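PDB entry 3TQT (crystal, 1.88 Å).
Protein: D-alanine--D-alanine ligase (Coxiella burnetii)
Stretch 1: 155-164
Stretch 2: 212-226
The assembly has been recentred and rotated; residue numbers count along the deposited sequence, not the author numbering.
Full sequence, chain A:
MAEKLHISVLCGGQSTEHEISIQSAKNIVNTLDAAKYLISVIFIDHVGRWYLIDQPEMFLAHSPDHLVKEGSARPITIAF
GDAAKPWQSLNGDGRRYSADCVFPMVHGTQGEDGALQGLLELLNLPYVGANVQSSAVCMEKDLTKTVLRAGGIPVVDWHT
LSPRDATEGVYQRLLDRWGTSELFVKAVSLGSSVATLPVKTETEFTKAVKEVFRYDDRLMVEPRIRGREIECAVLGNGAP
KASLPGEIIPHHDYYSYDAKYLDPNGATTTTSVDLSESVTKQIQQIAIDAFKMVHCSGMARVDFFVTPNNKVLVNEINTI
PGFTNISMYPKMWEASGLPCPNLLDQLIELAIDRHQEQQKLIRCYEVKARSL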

# COMPACT_ATOMS: atom_id res chain seq x y z
N VAL A 155 5.88 -14.18 16.29
CA VAL A 155 5.93 -14.64 14.90
C VAL A 155 7.07 -15.63 14.68
O VAL A 155 8.04 -15.67 15.44
N VAL A 156 6.94 -16.44 13.64
CA VAL A 156 8.05 -17.27 13.19
C VAL A 156 9.17 -16.34 12.78
O VAL A 156 8.95 -15.39 12.03
N ASP A 157 10.38 -16.59 13.28
CA ASP A 157 11.48 -15.68 13.02
C ASP A 157 11.83 -15.69 11.54
O ASP A 157 11.47 -16.62 10.82
N TRP A 158 12.51 -14.64 11.10
CA TRP A 158 12.85 -14.53 9.69
C TRP A 158 14.09 -13.69 9.53
O TRP A 158 14.50 -12.98 10.45
N HIS A 159 14.69 -13.77 8.36
CA HIS A 159 15.79 -12.88 8.02
C HIS A 159 15.66 -12.44 6.58
O HIS A 159 15.68 -13.27 5.68
N THR A 160 15.51 -11.14 6.38
CA THR A 160 15.32 -10.60 5.05
C THR A 160 16.68 -10.42 4.36
O THR A 160 17.65 -10.04 5.00
N LEU A 161 16.73 -10.74 3.07
CA LEU A 161 17.90 -10.43 2.25
C LEU A 161 17.44 -9.67 1.01
O LEU A 161 16.38 -9.97 0.44
N SER A 162 18.24 -8.70 0.61
CA SER A 162 18.03 -8.02 -0.65
C SER A 162 19.20 -8.37 -1.55
O SER A 162 20.23 -8.87 -1.08
N PRO A 163 19.06 -8.10 -2.85
CA PRO A 163 20.09 -8.52 -3.80
C PRO A 163 21.47 -7.96 -3.51
O PRO A 163 22.45 -8.62 -3.83
N ARG A 164 21.57 -6.78 -2.90
CA ARG A 164 22.89 -6.22 -2.62
C ARG A 164 23.57 -6.75 -1.35
O ARG A 164 24.77 -6.58 -1.17
N VAL A 212 15.48 -17.50 -5.94
CA VAL A 212 14.37 -16.65 -5.53
C VAL A 212 14.54 -15.23 -6.02
O VAL A 212 13.55 -14.56 -6.34
N PHE A 213 15.78 -14.75 -6.10
CA PHE A 213 16.01 -13.41 -6.62
C PHE A 213 15.75 -13.29 -8.11
O PHE A 213 15.82 -12.18 -8.66
N ARG A 214 15.47 -14.41 -8.76
CA ARG A 214 14.98 -14.34 -10.13
C ARG A 214 13.48 -14.00 -10.16
O ARG A 214 12.95 -13.63 -11.20
N TYR A 215 12.81 -14.13 -9.02
CA TYR A 215 11.35 -13.96 -8.96
C TYR A 215 10.90 -12.72 -8.20
O TYR A 215 9.86 -12.14 -8.50
N ASP A 216 11.65 -12.36 -7.17
CA ASP A 216 11.23 -11.28 -6.27
C ASP A 216 12.47 -10.46 -5.95
O ASP A 216 13.60 -10.96 -6.01
N ASP A 217 12.30 -9.20 -5.60
CA ASP A 217 13.48 -8.37 -5.35
C ASP A 217 13.85 -8.36 -3.88
O ASP A 217 14.74 -7.63 -3.46
N ARG A 218 13.18 -9.18 -3.10
CA ARG A 218 13.57 -9.31 -1.71
C ARG A 218 13.12 -10.67 -1.24
O ARG A 218 12.10 -11.19 -1.68
N LEU A 219 13.90 -11.29 -0.38
CA LEU A 219 13.51 -12.59 0.10
C LEU A 219 13.65 -12.63 1.61
O LEU A 219 14.22 -11.73 2.22
N MET A 220 13.12 -13.70 2.19
CA MET A 220 13.27 -13.92 3.60
C MET A 220 13.64 -15.36 3.81
O MET A 220 13.17 -16.26 3.11
N VAL A 221 14.52 -15.57 4.77
CA VAL A 221 14.91 -16.90 5.18
C VAL A 221 14.20 -17.16 6.49
O VAL A 221 14.11 -16.27 7.35
N GLU A 222 13.69 -18.38 6.64
CA GLU A 222 12.98 -18.77 7.85
C GLU A 222 13.45 -20.14 8.31
O GLU A 222 13.82 -20.98 7.50
N PRO A 223 13.44 -20.36 9.62
CA PRO A 223 13.77 -21.70 10.09
C PRO A 223 12.61 -22.63 9.78
O PRO A 223 11.46 -22.20 9.86
N ARG A 224 12.88 -23.88 9.43
CA ARG A 224 11.81 -24.86 9.35
C ARG A 224 11.37 -25.24 10.76
O ARG A 224 12.14 -25.80 11.54
N ILE A 225 10.13 -24.90 11.08
CA ILE A 225 9.57 -25.03 12.41
C ILE A 225 8.76 -26.32 12.50
O ILE A 225 7.93 -26.59 11.63
N ARG A 226 8.99 -27.12 13.53
CA ARG A 226 8.14 -28.28 13.74
C ARG A 226 6.82 -27.81 14.35
O ARG A 226 6.81 -26.98 15.27

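The two stretches meet as antiparallel strands, 159-161 against 219-223, and bury 700 Å² between them. Four backbone hydrogen bonds fix the register: H159 N to V221 O (2.8 Å), V221 N to H159 O (2.7 Å), L161 N to L219 O (2.8 Å) and L219 N to L161 O (2.9 Å). Along each strand the side chains alternate, with H159, L161, L219 and V221 on one face of the sheet and T160 and M220 on the other.

L161 has the largest area covered by the opposing stretch. In the m,t rotamer (chi1 -75°, chi2 179°), L161 CB lies 3.7 Å from L219 CD1 and 4.1 Å from F213 CZ, and L161 CD1 lies 4.5 Å from V221 CG2. L219, in the p,p conformation, brings its end nearer the partner strand than its CA-to-CB direction suggests, and V221 is t.

F213 (chi1 m) points toward stretch 1 and closes this cluster beyond the strand end. P163 CG lies over one face of the F213 ring, 4.1 Å from its centroid and 20° off the normal, a CH-pi contact; L161 O lies at the ring edge, 3.5 Å from F213 CZ. Next to this, a water joins the stretches, donating to D217 O (2.9 Å) and hydrogen-bonding S162 OG (2.8 Å), even though the CA-to-CB bond of S162 points away.

On the other face, M220 (p,t,m) carries its CE to 3.6 Å from W158 CB; the indole, with chi1 p, leads away. T160, chi1 m, packs its CG2 3.5 Å from R218 CG, leaving OG1 to bond elsewhere in the structure.

At the far end, V156 (t) points toward stretch 2 and places CG1 4.0 Å from I225 CG1 and 4.3 Å from P223 CG. Nearby, D157 O is buried without a polar partner, 3.3 Å from P223 CD.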

# COMPACT_ATOMS: atom_id res chain seq x y z
CB VAL A 155 6.10 -13.46 13.90
CG1 VAL A 155 4.99 -12.44 14.11
CG2 VAL A 155 7.45 -12.82 14.08
CB VAL A 156 7.63 -18.14 11.99
CG1 VAL A 156 8.83 -18.93 11.46
CG2 VAL A 156 6.49 -19.08 12.40
CB ASP A 157 12.71 -16.00 13.87
CG ASP A 157 13.70 -14.83 13.93
OD1 ASP A 157 13.29 -13.67 13.68
OD2 ASP A 157 14.90 -15.06 14.21
CB TRP A 158 11.70 -13.88 8.91
CG TRP A 158 11.63 -12.39 9.10
CD1 TRP A 158 12.01 -11.43 8.20
CD2 TRP A 158 11.16 -11.69 10.26
NE1 TRP A 158 11.79 -10.18 8.73
CE2 TRP A 158 11.27 -10.31 9.99
CE3 TRP A 158 10.66 -12.10 11.50
CZ2 TRP A 158 10.90 -9.33 10.92
CZ3 TRP A 158 10.29 -11.14 12.42
CH2 TRP A 158 10.40 -9.77 12.12
CB HIS A 159 17.14 -13.57 8.22
CG HIS A 159 18.30 -12.65 7.98
ND1 HIS A 159 18.67 -11.67 8.87
CD2 HIS A 159 19.13 -12.53 6.91
CE1 HIS A 159 19.70 -11.01 8.39
NE2 HIS A 159 20.00 -11.50 7.20
CB THR A 160 14.62 -9.23 5.13
OG1 THR A 160 13.30 -9.41 5.66
CG2 THR A 160 14.56 -8.55 3.76
CB LEU A 161 18.62 -11.69 1.78
CG LEU A 161 19.46 -12.47 2.78
CD1 LEU A 161 20.05 -13.69 2.09
CD2 LEU A 161 20.57 -11.58 3.35
CB SER A 162 17.93 -6.52 -0.44
OG SER A 162 16.76 -6.21 0.29
CB PRO A 163 19.55 -7.99 -5.13
CG PRO A 163 18.08 -8.12 -4.96
CD PRO A 163 17.83 -7.68 -3.53
CB ARG A 164 22.86 -4.68 -2.64
CG ARG A 164 22.82 -4.12 -4.06
CD ARG A 164 22.15 -2.75 -4.13
NE ARG A 164 21.80 -2.38 -5.50
CZ ARG A 164 20.72 -2.81 -6.15
NH1 ARG A 164 19.88 -3.65 -5.57
NH2 ARG A 164 20.49 -2.41 -7.40
CB VAL A 212 14.18 -16.65 -4.01
CG1 VAL A 212 13.13 -15.59 -3.64
CG2 VAL A 212 13.75 -18.04 -3.54
CB PHE A 213 17.41 -12.91 -6.31
CG PHE A 213 17.59 -12.42 -4.91
CD1 PHE A 213 16.59 -11.68 -4.29
CD2 PHE A 213 18.74 -12.71 -4.20
CE1 PHE A 213 16.76 -11.23 -2.98
CE2 PHE A 213 18.91 -12.26 -2.91
CZ PHE A 213 17.92 -11.53 -2.30
CB ARG A 214 15.22 -15.66 -10.87
CG ARG A 214 16.70 -16.02 -11.05
CD ARG A 214 16.86 -17.45 -11.58
NE ARG A 214 16.14 -17.69 -12.83
CZ ARG A 214 16.64 -17.44 -14.05
NH1 ARG A 214 17.86 -16.94 -14.18
NH2 ARG A 214 15.91 -17.69 -15.13
CB TYR A 215 10.72 -15.17 -8.28
CG TYR A 215 11.16 -16.48 -8.87
CD1 TYR A 215 11.43 -16.59 -10.22
CD2 TYR A 215 11.31 -17.60 -8.07
CE1 TYR A 215 11.84 -17.78 -10.77
CE2 TYR A 215 11.73 -18.80 -8.61
CZ TYR A 215 11.98 -18.88 -9.96
OH TYR A 215 12.38 -20.07 -10.51
CB ASP A 216 10.62 -11.87 -5.00
CG ASP A 216 9.66 -10.91 -4.30
OD1 ASP A 216 9.79 -9.69 -4.53
OD2 ASP A 216 8.79 -11.37 -3.53
CB ASP A 217 13.29 -6.95 -5.89
CG ASP A 217 12.11 -6.23 -5.27
OD1 ASP A 217 11.47 -6.78 -4.34
OD2 ASP A 217 11.82 -5.09 -5.69
CB ARG A 218 12.91 -8.22 -0.87
CG ARG A 218 13.60 -7.96 0.46
CD ARG A 218 13.04 -6.67 1.12
NE ARG A 218 11.70 -6.88 1.66
CZ ARG A 218 10.59 -6.31 1.18
NH1 ARG A 218 10.65 -5.48 0.13
NH2 ARG A 218 9.43 -6.57 1.75
CB LEU A 219 14.34 -13.70 -0.56
CG LEU A 219 15.84 -13.77 -0.30
CD1 LEU A 219 16.14 -14.34 1.09
CD2 LEU A 219 16.48 -14.64 -1.38
CB MET A 220 11.98 -13.57 4.34
CG MET A 220 10.75 -14.33 3.87
SD MET A 220 9.26 -13.42 4.31
CE MET A 220 9.43 -13.37 6.10
CB VAL A 221 16.43 -16.98 5.36
CG1 VAL A 221 16.87 -18.43 5.65
CG2 VAL A 221 17.14 -16.45 4.11
CB GLU A 222 11.47 -18.81 7.61
CG GLU A 222 10.84 -17.43 7.45
CD GLU A 222 9.36 -17.48 7.08
OE1 GLU A 222 8.86 -18.58 6.77
OE2 GLU A 222 8.70 -16.42 7.10
CB PRO A 223 13.84 -21.51 11.60
CG PRO A 223 12.82 -20.42 11.84
CD PRO A 223 13.05 -19.47 10.72
CB ARG A 224 12.21 -26.10 8.56
CG ARG A 224 11.02 -27.02 8.27
CD ARG A 224 11.42 -28.25 7.47
NE ARG A 224 12.48 -29.01 8.13
CZ ARG A 224 12.28 -29.98 9.02
NH1 ARG A 224 11.04 -30.31 9.37
NH2 ARG A 224 13.32 -30.61 9.55
CB ILE A 225 8.61 -23.84 12.69
CG1 ILE A 225 9.40 -22.55 12.96
CG2 ILE A 225 7.66 -24.14 13.84
CD1 ILE A 225 10.47 -22.71 14.03
CB ARG A 226 8.80 -29.33 14.64
CG ARG A 226 8.03 -30.65 14.71
CD ARG A 226 8.65 -31.65 15.69
NE ARG A 226 10.09 -31.78 15.48
CZ ARG A 226 10.96 -32.05 16.45
NH1 ARG A 226 10.53 -32.23 17.70
NH2 ARG A 226 12.26 -32.14 16.18
O HOH W 1 15.00 -5.31 -1.70